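Local coordinates for coenzyme Q-binding protein COQ10 START domain-containing protein (Deinococcus radiodurans R1, PDB 3GGN) that is of unknown function but, as a Bet v 1-like, COQ10/START-type domain of a longer protein, may bind a lipid or similar hydrophobic molecule, at residues M33-S38 and V106-R111; P27-L32 and R37-L42; E17-V22 and R100-V105. All blocks are in the same frame, centred on the assembly; numbering follows the deposited sequence.

Contact 1: M33-S38 and V106-R111; sequences MTHLRS and VRLTYR
Met33 and Leu108 carry the apolar part of this contact, reaching toward each other tip to tip. The nearest CA atoms across the gap, those of Met33 and Val106, are 10.2 Å apart, so side chains alone bridge it. A bend at chi3 (118°) sets Met33 CE in the fork of Leu108; Leu108 CD1 and Leu108 CD2 are both modelled 3.2 Å from Met33 CE, too short for carbon pairs, so the exact placement of Met33 CE is doubtful. On Val106, CG1 is the touching branch, at 3.5 Å from Met33 CE.

The aromatic share is smaller: Leu108 CD1 comes obliquely to the His35 ring, 3.8 Å from His35 CE1. A serine at Leu108 would remove both methyls and would probably leave Met33 CE and the His35 ring without their common partner.

Within segment 33-38, Leu36 N bonds Met33 O (3.2 Å), closing a type I turn that presents Met33 and His35 toward strand 102-111. Leu133 of helix 130-146 also packs on Val106 and Leu108. The turn leading into strand 36-41, the curved antiparallel sheet and the long C-terminal helix belong to the helix-grip fold of Bet v 1-like domains.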
loop_
_atom_site.group_PDB
_atom_site.type_symbol
_atom_site.label_atom_id
_atom_site.label_comp_id
_atom_site.label_asym_id
_atom_site.label_seq_id
_atom_site.Cartn_x
_atom_site.Cartn_y
_atom_site.Cartn_z
ATOM N N MET B 33 -8.150 -0.845 3.441
ATOM C CA MET B 33 -8.576 -0.060 4.601
ATOM C C MET B 33 -7.540 -0.312 5.697
ATOM O O MET B 33 -7.593 -1.316 6.404
ATOM C CB MET B 33 -9.963 -0.513 5.068
ATOM C CG MET B 33 -10.973 -0.641 3.948
ATOM S SD MET B 33 -12.682 -0.777 4.509
ATOM C CE MET B 33 -13.324 0.682 3.781
ATOM N N THR B 34 -6.606 0.618 5.842
ATOM C CA THR B 34 -5.522 0.464 6.804
ATOM C C THR B 34 -5.872 0.441 8.289
ATOM O O THR B 34 -5.051 0.021 9.101
ATOM C CB THR B 34 -4.426 1.516 6.546
ATOM O OG1 THR B 34 -4.977 2.833 6.655
ATOM C CG2 THR B 34 -3.857 1.329 5.153
ATOM N N HIS B 35 -7.073 0.871 8.659
ATOM C CA HIS B 35 -7.448 0.843 10.074
ATOM C C HIS B 35 -7.738 -0.588 10.537
ATOM O O HIS B 35 -7.786 -0.866 11.736
ATOM C CB HIS B 35 -8.669 1.732 10.341
ATOM C CG HIS B 35 -9.849 1.430 9.470
ATOM N ND1 HIS B 35 -9.828 1.600 8.101
ATOM C CD2 HIS B 35 -11.095 0.994 9.776
ATOM C CE1 HIS B 35 -11.012 1.286 7.603
ATOM N NE2 HIS B 35 -11.798 0.916 8.597
ATOM N N LEU B 36 -7.916 -1.494 9.581
ATOM C CA LEU B 36 -8.203 -2.889 9.888
ATOM C C LEU B 36 -6.921 -3.694 10.020
ATOM O O LEU B 36 -5.960 -3.464 9.287
ATOM C CB LEU B 36 -9.067 -3.504 8.785
ATOM C CG LEU B 36 -10.454 -2.901 8.557
ATOM C CD1 LEU B 36 -11.136 -3.646 7.412
ATOM C CD2 LEU B 36 -11.289 -2.995 9.832
ATOM N N ARG B 37 -6.910 -4.638 10.954
ATOM C CA ARG B 37 -5.745 -5.485 11.163
ATOM C C ARG B 37 -5.906 -6.767 10.354
ATOM O O ARG B 37 -4.987 -7.187 9.650
ATOM C CB ARG B 37 -5.585 -5.839 12.646
ATOM C CG ARG B 37 -4.405 -6.759 12.928
ATOM C CD ARG B 37 -4.461 -7.326 14.339
ATOM N NE ARG B 37 -3.374 -8.267 14.599
ATOM C CZ ARG B 37 -2.101 -7.918 14.762
ATOM N NH1 ARG B 37 -1.745 -6.640 14.694
ATOM N NH2 ARG B 37 -1.180 -8.847 14.984
ATOM N N SER B 38 -7.083 -7.382 10.450
ATOM C CA SER B 38 -7.342 -8.613 9.718
ATOM C C SER B 38 -8.826 -8.875 9.452
ATOM O O SER B 38 -9.703 -8.418 10.193
ATOM C CB SER B 38 -6.758 -9.802 10.483
ATOM O OG SER B 38 -7.456 -10.015 11.703
ATOM N N VAL B 106 -17.018 4.803 -0.938
ATOM C CA VAL B 106 -16.897 4.038 0.298
ATOM C C VAL B 106 -17.550 4.767 1.461
ATOM O O VAL B 106 -17.310 5.957 1.665
ATOM C CB VAL B 106 -15.406 3.775 0.651
ATOM C CG1 VAL B 106 -15.296 2.980 1.949
ATOM C CG2 VAL B 106 -14.728 3.030 -0.477
ATOM N N ARG B 107 -18.385 4.047 2.210
ATOM C CA ARG B 107 -19.064 4.600 3.374
ATOM C C ARG B 107 -18.904 3.632 4.547
ATOM O O ARG B 107 -19.352 2.482 4.478
ATOM C CB ARG B 107 -20.554 4.823 3.093
ATOM C CG ARG B 107 -21.284 5.478 4.263
ATOM C CD ARG B 107 -22.746 5.761 3.960
ATOM N NE ARG B 107 -23.382 6.489 5.058
ATOM C CZ ARG B 107 -24.655 6.876 5.062
ATOM N NH1 ARG B 107 -25.438 6.606 4.026
ATOM N NH2 ARG B 107 -25.147 7.530 6.104
ATOM N N LEU B 108 -18.259 4.100 5.614
ATOM C CA LEU B 108 -18.021 3.284 6.801
ATOM C C LEU B 108 -18.580 3.952 8.047
ATOM O O LEU B 108 -18.496 5.177 8.202
ATOM C CB LEU B 108 -16.522 3.072 7.004
ATOM C CG LEU B 108 -15.715 2.660 5.771
ATOM C CD1 LEU B 108 -14.229 2.727 6.110
ATOM C CD2 LEU B 108 -16.124 1.258 5.323
ATOM N N THR B 109 -19.153 3.141 8.931
ATOM C CA THR B 109 -19.708 3.640 10.186
ATOM C C THR B 109 -19.192 2.741 11.306
ATOM O O THR B 109 -19.186 1.521 11.175
ATOM C CB THR B 109 -21.255 3.599 10.189
ATOM O OG1 THR B 109 -21.698 2.236 10.234
ATOM C CG2 THR B 109 -21.810 4.259 8.937
ATOM N N TYR B 110 -18.737 3.348 12.397
ATOM C CA TYR B 110 -18.224 2.593 13.534
ATOM C C TYR B 110 -18.711 3.237 14.827
ATOM O O TYR B 110 -18.838 4.459 14.911
ATOM C CB TYR B 110 -16.699 2.562 13.502
ATOM N N ARG B 111 -18.993 2.412 15.828
ATOM C CA ARG B 111 -19.472 2.918 17.110
ATOM C C ARG B 111 -18.928 2.083 18.257
ATOM O O ARG B 111 -19.530 1.083 18.651
ATOM C CB ARG B 111 -21.000 2.913 17.141
#

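Contact 2: P27-L32 and R37-L42; sequences PGLPLL and RSVEVL
Pro30 and Val39 meet at an oblique angle, and Val39 has more of its surface covered by segment 27-32, with its weakly bonded helix at about 29-32, than any other residue of the strand. Its CG2 does the touching, 4.1 Å from Pro30 CD and equally 4.1 Å from Leu29 CB. With CG1 anti to the backbone N (chi1 -180°), CG2 is left beside that N, on the side where the two helical residues lie. Val39 is buried, and Leu29 in turn packs on Trp23 and Trp49.

The next ring atom, Pro30 CG, lies against backbone instead, 3.8 Å from Arg37 O and 3.9 Å from Ser38 CA. The side chains of Arg37 and Ser38 point away from the helical segment, and Arg37 forms a salt bridge with Glu52. Both residues face Thr50 in a classic beta bulge.

Pro27 stands over the other end of the strand. Its CG touches Val41 CG2, the pair meeting at a slant, while Pro27 CA makes a C-H...O contact with Val39 O at 3.4 Å (144° at the hydrogen). A water completes the link, donating to Pro27 O (2.8 Å) and accepting from Val39 N (3.0 Å). Both backbone polar atoms of Val39 thus turn to the segment 27-32, whereas Ser38 and Glu40 bond to strand 46-52.

Beyond the segments, Pro30 O receives a hydrogen bond from Arg142 of the second subunit, which ties this corner to the dimer. Within the chain, strand 36-41 is the outermost on its side of the sheet, and the short helix folded back along it matches the place of the second helix in the helix-grip fold of Bet v 1-like domains.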
loop_
_atom_site.group_PDB
_atom_site.type_symbol
_atom_site.label_atom_id
_atom_site.label_comp_id
_atom_site.label_asym_id
_atom_site.label_seq_id
_atom_site.Cartn_x
_atom_site.Cartn_y
_atom_site.Cartn_z
ATOM N N PRO B 27 -9.945 -10.987 2.848
ATOM C CA PRO B 27 -8.683 -11.017 3.595
ATOM C C PRO B 27 -7.685 -9.938 3.163
ATOM O O PRO B 27 -6.790 -9.574 3.927
ATOM C CB PRO B 27 -8.167 -12.434 3.343
ATOM C CG PRO B 27 -9.441 -13.226 3.164
ATOM C CD PRO B 27 -10.242 -12.310 2.267
ATOM N N GLY B 28 -7.839 -9.425 1.946
ATOM C CA GLY B 28 -6.932 -8.391 1.471
ATOM C C GLY B 28 -7.417 -6.988 1.806
ATOM O O GLY B 28 -6.747 -5.994 1.508
ATOM N N LEU B 29 -8.586 -6.898 2.434
ATOM C CA LEU B 29 -9.146 -5.593 2.778
ATOM C C LEU B 29 -8.213 -4.729 3.616
ATOM O O LEU B 29 -8.174 -3.516 3.437
ATOM C CB LEU B 29 -10.482 -5.750 3.507
ATOM C CG LEU B 29 -11.697 -6.067 2.626
ATOM C CD1 LEU B 29 -12.926 -6.366 3.496
ATOM C CD2 LEU B 29 -11.957 -4.882 1.718
ATOM N N PRO B 30 -7.461 -5.336 4.549
ATOM C CA PRO B 30 -6.541 -4.558 5.391
ATOM C C PRO B 30 -5.518 -3.739 4.597
ATOM O O PRO B 30 -4.915 -2.806 5.127
ATOM C CB PRO B 30 -5.880 -5.628 6.252
ATOM C CG PRO B 30 -6.986 -6.620 6.435
ATOM C CD PRO B 30 -7.535 -6.733 5.020
ATOM N N LEU B 31 -5.309 -4.104 3.334
ATOM C CA LEU B 31 -4.373 -3.379 2.478
ATOM C C LEU B 31 -5.104 -2.151 1.937
ATOM O O LEU B 31 -4.508 -1.088 1.741
ATOM C CB LEU B 31 -3.906 -4.273 1.320
ATOM C CG LEU B 31 -3.042 -5.487 1.702
ATOM C CD1 LEU B 31 -2.993 -6.490 0.555
ATOM C CD2 LEU B 31 -1.638 -5.020 2.071
ATOM N N LEU B 32 -6.408 -2.304 1.717
ATOM C CA LEU B 32 -7.252 -1.223 1.209
ATOM C C LEU B 32 -7.671 -0.278 2.336
ATOM O O LEU B 32 -7.576 0.942 2.197
ATOM C CB LEU B 32 -8.508 -1.795 0.535
ATOM C CG LEU B 32 -8.306 -2.691 -0.691
ATOM C CD1 LEU B 32 -9.653 -3.224 -1.176
ATOM C CD2 LEU B 32 -7.618 -1.898 -1.786
ATOM N N ARG B 37 -6.910 -4.638 10.954
ATOM C CA ARG B 37 -5.745 -5.485 11.163
ATOM C C ARG B 37 -5.906 -6.767 10.354
ATOM O O ARG B 37 -4.987 -7.187 9.650
ATOM C CB ARG B 37 -5.585 -5.839 12.646
ATOM C CG ARG B 37 -4.405 -6.759 12.928
ATOM C CD ARG B 37 -4.461 -7.326 14.339
ATOM N NE ARG B 37 -3.374 -8.267 14.599
ATOM C CZ ARG B 37 -2.101 -7.918 14.762
ATOM N NH1 ARG B 37 -1.745 -6.640 14.694
ATOM N NH2 ARG B 37 -1.180 -8.847 14.984
ATOM N N SER B 38 -7.083 -7.382 10.450
ATOM C CA SER B 38 -7.342 -8.613 9.718
ATOM C C SER B 38 -8.826 -8.875 9.452
ATOM O O SER B 38 -9.703 -8.418 10.193
ATOM C CB SER B 38 -6.758 -9.802 10.483
ATOM O OG SER B 38 -7.456 -10.015 11.703
ATOM N N VAL B 39 -9.086 -9.613 8.378
ATOM C CA VAL B 39 -10.434 -9.996 7.993
ATOM C C VAL B 39 -10.338 -11.471 7.623
ATOM O O VAL B 39 -9.576 -11.845 6.734
ATOM C CB VAL B 39 -10.947 -9.185 6.775
ATOM C CG1 VAL B 39 -12.364 -9.627 6.415
ATOM C CG2 VAL B 39 -10.937 -7.700 7.097
ATOM N N GLU B 40 -11.110 -12.300 8.316
ATOM C CA GLU B 40 -11.098 -13.741 8.100
ATOM C C GLU B 40 -12.459 -14.256 7.637
ATOM O O GLU B 40 -13.483 -13.932 8.234
ATOM C CB GLU B 40 -10.716 -14.435 9.411
ATOM C CG GLU B 40 -10.433 -15.925 9.300
ATOM C CD GLU B 40 -10.669 -16.655 10.613
ATOM O OE1 GLU B 40 -10.511 -16.033 11.683
ATOM O OE2 GLU B 40 -11.009 -17.854 10.574
ATOM N N VAL B 41 -12.473 -15.060 6.581
ATOM C CA VAL B 41 -13.735 -15.609 6.087
ATOM C C VAL B 41 -14.147 -16.790 6.965
ATOM O O VAL B 41 -13.311 -17.618 7.320
ATOM C CB VAL B 41 -13.602 -16.091 4.616
ATOM C CG1 VAL B 41 -14.913 -16.703 4.138
ATOM C CG2 VAL B 41 -13.211 -14.919 3.719
ATOM N N LEU B 42 -15.426 -16.853 7.329
ATOM C CA LEU B 42 -15.943 -17.944 8.154
ATOM C C LEU B 42 -16.872 -18.828 7.315
ATOM O O LEU B 42 -17.119 -19.987 7.651
ATOM C CB LEU B 42 -16.689 -17.389 9.376
ATOM C CG LEU B 42 -15.842 -16.527 10.326
ATOM C CD1 LEU B 42 -16.662 -16.098 11.532
ATOM C CD2 LEU B 42 -14.628 -17.319 10.780
HETATM O O HOH W 1 -6.721 -10.129 6.659
#

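Contact 3: E17-V22 and R100-V105; sequences EQLYAV and RGTEVV
Thr102, near the start of strand 102-111, meets Leu19 of helix 16-24 as the two side chains slide past each other in opposite directions. Leu19 CD1 lies 3.6 Å from Thr102 CB, with Thr102 OG1 at 4.0 Å and Thr102 CG2 at 4.1 Å. These three distances place the methyl at the notch between the two branches, facing the single hydrogen on CB. With OG1 beside the backbone N (chi1 -50°), the hydroxyl is turned so that it also hydrogen-bonds Lys14 O, in the linker just ahead of the helix. A hydroxyl at the margin of an apolar contact therefore has a polar partner of its own.

Glu103 follows with its side chain directed away from the helix, on the other face of the sheet, where it forms a salt bridge with Arg94. The alternation of the strand then brings Val104 back toward Leu19: Val104 CG2 comes 4.0 Å from Leu19 CD1. The CA atoms of Leu19 and Val104 are the nearest pair across the segments, at 8.2 Å, a separation that Leu19 and Val104 bridge from both ends.

One methyl, Leu19 CD1, thus serves both strand residues. Phe93 on the adjacent strand and Phe140 of helix 130-146 also pack on Leu19, so the contact is one part of a larger buried cluster between sheet and helices. Its chemistry implies dispersion and burial as the cohesive terms here, the polar need of the Thr102 hydroxyl being met by Lys14 O.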
loop_
_atom_site.group_PDB
_atom_site.type_symbol
_atom_site.label_atom_id
_atom_site.label_comp_id
_atom_site.label_asym_id
_atom_site.label_seq_id
_atom_site.Cartn_x
_atom_site.Cartn_y
_atom_site.Cartn_z
ATOM N N GLU B 17 -15.792 -4.218 -12.740
ATOM C CA GLU B 17 -15.554 -5.608 -12.346
ATOM C C GLU B 17 -14.175 -5.801 -11.720
ATOM O O GLU B 17 -14.036 -6.454 -10.684
ATOM C CB GLU B 17 -15.679 -6.542 -13.559
ATOM C CG GLU B 17 -17.092 -6.721 -14.112
ATOM C CD GLU B 17 -18.014 -7.501 -13.180
ATOM O OE1 GLU B 17 -17.541 -8.465 -12.538
ATOM O OE2 GLU B 17 -19.217 -7.161 -13.106
ATOM N N GLN B 18 -13.158 -5.237 -12.358
ATOM C CA GLN B 18 -11.795 -5.364 -11.867
ATOM C C GLN B 18 -11.639 -4.792 -10.464
ATOM O O GLN B 18 -11.091 -5.447 -9.580
ATOM C CB GLN B 18 -10.831 -4.655 -12.811
ATOM C CG GLN B 18 -9.374 -4.799 -12.423
ATOM C CD GLN B 18 -8.460 -3.992 -13.326
ATOM O OE1 GLN B 18 -8.612 -4.003 -14.552
ATOM N NE2 GLN B 18 -7.499 -3.296 -12.726
ATOM N N LEU B 19 -12.129 -3.572 -10.264
ATOM C CA LEU B 19 -12.027 -2.902 -8.966
ATOM C C LEU B 19 -12.822 -3.649 -7.907
ATOM O O LEU B 19 -12.378 -3.780 -6.759
ATOM C CB LEU B 19 -12.542 -1.470 -9.083
ATOM C CG LEU B 19 -11.800 -0.653 -10.138
ATOM C CD1 LEU B 19 -12.530 0.660 -10.343
ATOM C CD2 LEU B 19 -10.343 -0.420 -9.714
ATOM N N TYR B 20 -14.003 -4.121 -8.293
ATOM C CA TYR B 20 -14.862 -4.880 -7.395
ATOM C C TYR B 20 -14.116 -6.131 -6.944
ATOM O O TYR B 20 -14.194 -6.527 -5.783
ATOM C CB TYR B 20 -16.148 -5.291 -8.117
ATOM C CG TYR B 20 -16.862 -6.469 -7.485
ATOM C CD1 TYR B 20 -17.852 -6.284 -6.512
ATOM C CD2 TYR B 20 -16.533 -7.773 -7.845
ATOM C CE1 TYR B 20 -18.493 -7.378 -5.918
ATOM C CE2 TYR B 20 -17.160 -8.859 -7.261
ATOM C CZ TYR B 20 -18.140 -8.661 -6.302
ATOM O OH TYR B 20 -18.771 -9.758 -5.750
ATOM N N ALA B 21 -13.384 -6.735 -7.878
ATOM C CA ALA B 21 -12.624 -7.959 -7.614
ATOM C C ALA B 21 -11.629 -7.815 -6.470
ATOM O O ALA B 21 -11.465 -8.734 -5.662
ATOM C CB ALA B 21 -11.902 -8.398 -8.879
ATOM N N VAL B 22 -10.960 -6.670 -6.401
ATOM C CA VAL B 22 -9.990 -6.444 -5.334
ATOM C C VAL B 22 -10.724 -6.362 -4.002
ATOM O O VAL B 22 -10.406 -7.095 -3.063
ATOM C CB VAL B 22 -9.189 -5.132 -5.557
ATOM C CG1 VAL B 22 -8.220 -4.902 -4.401
ATOM C CG2 VAL B 22 -8.423 -5.205 -6.879
ATOM N N ARG B 100 -15.885 6.960 -19.145
ATOM C CA ARG B 100 -15.031 5.831 -18.796
ATOM C C ARG B 100 -14.610 5.950 -17.336
ATOM O O ARG B 100 -14.833 6.978 -16.690
ATOM C CB ARG B 100 -13.798 5.797 -19.699
ATOM N N GLY B 101 -13.997 4.898 -16.815
ATOM C CA GLY B 101 -13.581 4.933 -15.431
ATOM C C GLY B 101 -14.745 4.651 -14.504
ATOM O O GLY B 101 -15.914 4.840 -14.855
ATOM N N THR B 102 -14.413 4.204 -13.300
ATOM C CA THR B 102 -15.404 3.854 -12.301
ATOM C C THR B 102 -15.203 4.692 -11.055
ATOM O O THR B 102 -14.072 4.914 -10.626
ATOM C CB THR B 102 -15.258 2.377 -11.908
ATOM O OG1 THR B 102 -15.225 1.573 -13.096
ATOM C CG2 THR B 102 -16.411 1.936 -11.014
ATOM N N GLU B 103 -16.295 5.177 -10.480
ATOM C CA GLU B 103 -16.178 5.949 -9.258
ATOM C C GLU B 103 -16.475 5.003 -8.104
ATOM O O GLU B 103 -17.584 4.474 -7.985
ATOM C CB GLU B 103 -17.159 7.124 -9.242
ATOM C CG GLU B 103 -17.151 7.885 -7.922
ATOM C CD GLU B 103 -18.070 9.095 -7.931
ATOM O OE1 GLU B 103 -19.223 8.953 -8.388
ATOM O OE2 GLU B 103 -17.641 10.183 -7.474
ATOM N N VAL B 104 -15.463 4.768 -7.278
ATOM C CA VAL B 104 -15.592 3.897 -6.119
ATOM C C VAL B 104 -16.039 4.759 -4.950
ATOM O O VAL B 104 -15.358 5.716 -4.590
ATOM C CB VAL B 104 -14.241 3.231 -5.762
ATOM C CG1 VAL B 104 -14.380 2.416 -4.487
ATOM C CG2 VAL B 104 -13.783 2.341 -6.910
ATOM N N VAL B 105 -17.187 4.429 -4.365
ATOM C CA VAL B 105 -17.708 5.193 -3.237
ATOM C C VAL B 105 -17.669 4.313 -1.990
ATOM O O VAL B 105 -18.195 3.199 -1.988
ATOM C CB VAL B 105 -19.164 5.665 -3.517
ATOM C CG1 VAL B 105 -19.673 6.526 -2.375
ATOM C CG2 VAL B 105 -19.210 6.443 -4.824
#

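Contacts 1 and 3 divide strand 102-111 between them: its first half meets helix 16-24, its second half the turn before strand 36-41. The centres of contacts 1 and 3 are about 19 Å apart. Contacts 1 and 2 share Arg37 and Ser38; their centres lie about 10 Å apart, and they meet where Leu36 O packs on Pro30 CB at 3.7 Å. Contacts 2 and 3, again about 19 Å between centres, join through the two successive helices, Leu32 CD1 lying 3.9 Å from Val22 CG1. The second subunit reaches contacts 1 and 2. The family's usual ligand region lies between sheet and C-terminal helix, but no ligand site is defined here.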